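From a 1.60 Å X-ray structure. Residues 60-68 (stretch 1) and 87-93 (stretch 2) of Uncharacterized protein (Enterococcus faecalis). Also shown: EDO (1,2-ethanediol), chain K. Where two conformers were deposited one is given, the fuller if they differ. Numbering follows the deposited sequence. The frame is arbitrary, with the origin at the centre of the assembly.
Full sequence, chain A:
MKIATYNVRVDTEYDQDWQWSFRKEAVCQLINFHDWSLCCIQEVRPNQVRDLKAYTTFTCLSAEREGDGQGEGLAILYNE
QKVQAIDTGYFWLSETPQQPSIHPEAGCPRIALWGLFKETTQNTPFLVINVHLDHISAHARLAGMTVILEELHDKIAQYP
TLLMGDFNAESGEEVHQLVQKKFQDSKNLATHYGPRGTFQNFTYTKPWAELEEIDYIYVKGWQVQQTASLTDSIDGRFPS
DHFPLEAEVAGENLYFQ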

ATOM      1  N   CYS A  60       0.096  21.807   3.215  1.00 16.35           N
ATOM      2  CA  CYS A  60      -1.309  21.848   2.828  1.00 17.97           C
ATOM      3  C   CYS A  60      -1.697  23.182   2.215  1.00 20.03           C
ATOM      4  O   CYS A  60      -1.643  24.217   2.877  1.00 20.16           O
ATOM      5  CB  CYS A  60      -2.188  21.604   4.055  1.00 19.08           C
ATOM      6  SG  CYS A  60      -3.957  21.600   3.698  1.00 23.69           S
ATOM      7  N   LEU A  61      -2.078  23.139   0.943  1.00 16.02           N
ATOM      8  CA  LEU A  61      -2.713  24.252   0.262  1.00 18.46           C
ATOM      9  C   LEU A  61      -4.211  24.004   0.342  1.00 16.14           C
ATOM     10  O   LEU A  61      -4.668  22.898   0.079  1.00 18.30           O
ATOM     11  CB  LEU A  61      -2.290  24.243  -1.202  1.00 19.27           C
ATOM     12  CG  LEU A  61      -3.109  25.097  -2.163  1.00 24.41           C
ATOM     13  CD1 LEU A  61      -2.835  26.579  -1.914  1.00 24.81           C
ATOM     14  CD2 LEU A  61      -2.764  24.714  -3.597  1.00 26.95           C
ATOM     15  N   SER A  62      -4.989  25.016   0.707  1.00 17.98           N
ATOM     16  CA  SER A  62      -6.430  24.802   0.794  1.00 16.44           C
ATOM     17  C   SER A  62      -7.234  26.034   0.419  1.00 18.10           C
ATOM     18  O   SER A  62      -6.713  27.144   0.390  1.00 20.41           O
ATOM     19  CB  SER A  62      -6.846  24.333   2.191  1.00 17.69           C
ATOM     20  OG  SER A  62      -6.720  25.378   3.140  1.00 22.45           O
ATOM     21  N   ALA A  63      -8.511  25.808   0.132  1.00 18.10           N
ATOM     22  CA  ALA A  63      -9.452  26.883  -0.179  1.00 20.40           C
ATOM     23  C   ALA A  63     -10.833  26.317   0.074  1.00 19.66           C
ATOM     24  O   ALA A  63     -11.013  25.100   0.073  1.00 21.62           O
ATOM     25  CB  ALA A  63      -9.308  27.318  -1.627  1.00 20.80           C
ATOM     26  N   GLU A  64     -11.811  27.174   0.327  1.00 20.27           N
ATOM     27  CA  GLU A  64     -13.147  26.657   0.611  1.00 23.79           C
ATOM     28  C   GLU A  64     -14.217  27.392  -0.184  1.00 24.99           C
ATOM     29  O   GLU A  64     -13.968  28.471  -0.715  1.00 22.55           O
ATOM     30  CB  GLU A  64     -13.428  26.607   2.117  1.00 24.33           C
ATOM     31  CG  GLU A  64     -13.198  27.911   2.842  1.00 26.00           C
ATOM     32  CD  GLU A  64     -14.254  28.936   2.513  1.00 32.17           C
ATOM     33  OE1 GLU A  64     -15.451  28.611   2.661  1.00 29.10           O
ATOM     34  OE2 GLU A  64     -13.885  30.059   2.110  1.00 38.08           O
ATOM     35  N   ARG A  65     -15.399  26.794  -0.262  1.00 22.55           N
ATOM     36  CA  ARG A  65     -16.367  27.208  -1.266  0.50 25.01           C
ATOM     37  C   ARG A  65     -17.274  28.361  -0.841  1.00 26.69           C
ATOM     38  O   ARG A  65     -17.927  28.973  -1.684  1.00 25.04           O
ATOM     39  CB  ARG A  65     -17.186  26.004  -1.748  0.50 26.03           C
ATOM     40  CG  ARG A  65     -18.159  25.454  -0.726  0.50 29.16           C
ATOM     41  CD  ARG A  65     -18.723  24.105  -1.161  0.50 24.76           C
ATOM     42  NE  ARG A  65     -19.856  23.725  -0.325  0.50 28.34           N
ATOM     43  CZ  ARG A  65     -20.553  22.603  -0.459  0.50 30.60           C
ATOM     44  NH1 ARG A  65     -21.570  22.359   0.355  0.50 36.45           N
ATOM     45  NH2 ARG A  65     -20.233  21.727  -1.399  0.50 31.60           N
ATOM     46  N   GLU A  66     -17.300  28.683   0.450  1.00 27.16           N
ATOM     47  CA  GLU A  66     -18.165  29.778   0.901  1.00 35.89           C
ATOM     48  C   GLU A  66     -17.505  31.140   0.758  1.00 39.36           C
ATOM     49  O   GLU A  66     -18.185  32.146   0.575  1.00 47.43           O
ATOM     50  CB  GLU A  66     -18.651  29.559   2.337  1.00 37.04           C
ATOM     51  CG  GLU A  66     -19.512  28.313   2.511  1.00 42.58           C
ATOM     52  CD  GLU A  66     -20.766  28.334   1.647  1.00 51.99           C
ATOM     53  OE1 GLU A  66     -21.311  29.433   1.413  1.00 57.82           O
ATOM     54  OE2 GLU A  66     -21.209  27.250   1.208  1.00 51.06           O
ATOM     55  N   GLY A  67     -16.179  31.173   0.835  1.00 43.22           N
ATOM     56  CA  GLY A  67     -15.449  32.423   0.722  1.00 53.34           C
ATOM     57  C   GLY A  67     -15.121  33.034   2.071  1.00 62.58           C
ATOM     58  O   GLY A  67     -14.136  33.763   2.205  1.00 64.33           O
ATOM     59  N   ASP A  68     -15.946  32.738   3.073  1.00 65.52           N
ATOM     60  CA  ASP A  68     -15.729  33.237   4.431  1.00 63.86           C
ATOM     61  C   ASP A  68     -14.765  32.347   5.220  1.00 63.00           C
ATOM     62  O   ASP A  68     -14.656  32.466   6.441  1.00 62.66           O
ATOM     63  CB  ASP A  68     -17.061  33.375   5.178  1.00 54.63           C
ATOM     64  CG  ASP A  68     -17.816  32.060   5.282  1.00 54.40           C
ATOM     65  OD1 ASP A  68     -17.211  31.000   5.016  1.00 50.12           O
ATOM     66  OD2 ASP A  68     -19.016  32.082   5.632  1.00 51.93           O
ATOM     67  N   ASP A  87       3.021  28.513  -7.882  1.00 21.83           N
ATOM     68  CA  ASP A  87       1.836  29.357  -8.023  1.00 21.32           C
ATOM     69  C   ASP A  87       0.628  28.546  -7.571  1.00 19.05           C
ATOM     70  O   ASP A  87       0.641  27.310  -7.648  1.00 21.44           O
ATOM     71  CB  ASP A  87       1.654  29.789  -9.481  1.00 23.12           C
ATOM     72  CG  ASP A  87       0.728  30.992  -9.639  1.00 28.57           C
ATOM     73  OD1 ASP A  87       0.330  31.600  -8.620  1.00 22.19           O
ATOM     74  OD2 ASP A  87       0.420  31.344 -10.806  1.00 25.46           O
ATOM     75  N   THR A  88      -0.398  29.226  -7.078  1.00 19.18           N
ATOM     76  CA  THR A  88      -1.632  28.552  -6.691  0.50 18.20           C
ATOM     77  C   THR A  88      -2.823  29.487  -6.841  1.00 22.02           C
ATOM     78  O   THR A  88      -2.674  30.713  -6.864  1.00 22.40           O
ATOM     79  CB  THR A  88      -1.574  28.052  -5.238  0.50 19.83           C
ATOM     80  OG1 THR A  88      -2.745  27.278  -4.947  0.50 22.76           O
ATOM     81  CG2 THR A  88      -1.493  29.226  -4.275  0.50 22.48           C
ATOM     82  N   GLY A  89      -4.014  28.909  -6.937  1.00 20.42           N
ATOM     83  CA  GLY A  89      -5.209  29.712  -6.993  1.00 19.75           C
ATOM     84  C   GLY A  89      -6.449  28.862  -6.907  1.00 22.25           C
ATOM     85  O   GLY A  89      -6.377  27.629  -6.859  1.00 18.86           O
ATOM     86  N   TYR A  90      -7.592  29.532  -6.866  1.00 23.18           N
ATOM     87  CA  TYR A  90      -8.867  28.843  -6.904  1.00 22.08           C
ATOM     88  C   TYR A  90      -9.943  29.760  -7.442  1.00 19.39           C
ATOM     89  O   TYR A  90      -9.784  30.987  -7.474  1.00 21.45           O
ATOM     90  CB  TYR A  90      -9.249  28.315  -5.523  1.00 21.50           C
ATOM     91  CG  TYR A  90      -9.580  29.367  -4.486  1.00 24.40           C
ATOM     92  CD1 TYR A  90     -10.896  29.603  -4.110  1.00 30.76           C
ATOM     93  CD2 TYR A  90      -8.576  30.084  -3.850  1.00 28.40           C
ATOM     94  CE1 TYR A  90     -11.208  30.545  -3.146  1.00 37.09           C
ATOM     95  CE2 TYR A  90      -8.879  31.035  -2.887  1.00 39.81           C
ATOM     96  CZ  TYR A  90     -10.196  31.257  -2.540  1.00 42.91           C
ATOM     97  OH  TYR A  90     -10.508  32.192  -1.583  1.00 51.93           O
ATOM     98  N   PHE A  91     -11.034  29.155  -7.888  1.00 18.48           N
ATOM     99  CA  PHE A  91     -12.127  29.918  -8.467  1.00 17.53           C
ATOM    100  C   PHE A  91     -13.408  29.112  -8.357  1.00 21.23           C
ATOM    101  O   PHE A  91     -13.375  27.896  -8.131  1.00 21.51           O
ATOM    102  CB  PHE A  91     -11.835  30.264  -9.932  1.00 19.00           C
ATOM    103  CG  PHE A  91     -11.480  29.074 -10.779  1.00 19.88           C
ATOM    104  CD1 PHE A  91     -12.461  28.370 -11.453  1.00 18.05           C
ATOM    105  CD2 PHE A  91     -10.163  28.656 -10.900  1.00 26.84           C
ATOM    106  CE1 PHE A  91     -12.133  27.274 -12.236  1.00 19.37           C
ATOM    107  CE2 PHE A  91      -9.829  27.568 -11.682  1.00 24.57           C
ATOM    108  CZ  PHE A  91     -10.814  26.871 -12.352  1.00 18.78           C
ATOM    109  N   TRP A  92     -14.527  29.803  -8.513  1.00 19.86           N
ATOM    110  CA  TRP A  92     -15.841  29.184  -8.454  1.00 19.92           C
ATOM    111  C   TRP A  92     -16.257  28.655  -9.821  1.00 21.91           C
ATOM    112  O   TRP A  92     -15.937  29.239 -10.862  1.00 22.63           O
ATOM    113  CB  TRP A  92     -16.868  30.176  -7.883  1.00 19.49           C
ATOM    114  CG  TRP A  92     -16.731  30.252  -6.401  1.00 21.37           C
ATOM    115  CD1 TRP A  92     -17.433  29.527  -5.481  1.00 21.67           C
ATOM    116  CD2 TRP A  92     -15.793  31.040  -5.660  1.00 23.57           C
ATOM    117  NE1 TRP A  92     -17.001  29.830  -4.212  1.00 20.82           N
ATOM    118  CE2 TRP A  92     -15.994  30.755  -4.293  1.00 24.47           C
ATOM    119  CE3 TRP A  92     -14.809  31.971  -6.018  1.00 22.24           C
ATOM    120  CZ2 TRP A  92     -15.255  31.370  -3.283  1.00 23.79           C
ATOM    121  CZ3 TRP A  92     -14.075  32.581  -5.013  1.00 25.20           C
ATOM    122  CH2 TRP A  92     -14.303  32.277  -3.661  1.00 25.55           C
ATOM    123  N   LEU A  93     -16.948  27.522  -9.811  1.00 19.76           N
ATOM    124  CA  LEU A  93     -17.389  26.894 -11.041  1.00 17.68           C
ATOM    125  C   LEU A  93     -18.736  27.470 -11.453  1.00 24.56           C
ATOM    126  O   LEU A  93     -19.760  26.777 -11.444  1.00 24.98           O
ATOM    127  CB  LEU A  93     -17.462  25.371 -10.860  1.00 21.21           C
ATOM    128  CG  LEU A  93     -16.210  24.716 -10.266  1.00 19.00           C
ATOM    129  CD1 LEU A  93     -16.312  23.191 -10.347  1.00 20.72           C
ATOM    130  CD2 LEU A  93     -14.938  25.171 -10.953  1.00 22.02           C
TER
HETATM  131  C1  EDO K 262      -7.927  32.048 -12.264  1.00 38.48           C
HETATM  132  O1  EDO K 262      -7.026  31.924 -13.376  1.00 48.17           O
HETATM  133  C2  EDO K 262      -7.850  30.779 -11.425  1.00 39.48           C
HETATM  134  O2  EDO K 262      -7.573  31.073 -10.051  1.00 23.82           O
HETATM  135  O   HOH W   1     -10.849  29.900   0.900  1.00 28.49           O

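The strands 60-64 and 87-92 run in nearly the same direction, their axes 19° apart, but approach no closer than 8.1 Å. That spacing is too wide for backbone pairing, so the contact, 314 Å² summed over both sides, rests mainly on side chains. Register follows alternate residues: Leu61 faces Thr88, Ala63 faces Tyr90 and Arg65 lies level with Trp92.

Asp87 makes no contact across the gap; its OD1 accepts a weak hydrogen bond from Thr88 N (2.9 Å). Thr88 points toward stretch 1, and its OG1 lies 2.9 Å from Leu61 CD2. This is a tight van der Waals approach, not a polar bond; OG1 finds its hydrogen bond elsewhere in the structure. Gly89 contributes essentially nothing to the contact, and a CB there would point away from stretch 1 and clash with the ethanediol O2.

Tyr90, with chi1 at 68° (p), lays one ring face against Ala63. Ala63 CB sits 3.6 Å from the centroid of the Tyr90 ring and 14° off the normal, a CH-pi contact for which the small alanine side chain is well suited. Nearby, water 1 accepts from Glu64 N (2.9 Å) and forms a weak hydrogen bond with Tyr90 OH (3.4 Å).

Phe91 is out of reach of stretch 1; its CD2 lies 3.2 Å from ethanediol C2. Trp92 starts sideways, but chi1 of -78° (m) brings its indole to the loop. There Trp92 NE1 donates to Arg65 O at 2.8 Å with an N-H...acceptor angle of 170°, the one direct hydrogen bond between the stretches, which satisfies the polar atom of a buried ring. Gly67 CA meets the indole edge, 4.1 Å from Trp92 CZ2. Glu64 OE1 steadies this turn by accepting from Glu66 N (2.9 Å). Glycine suits position 67, where phi is 96° and a CB would jam against the preceding carbonyl.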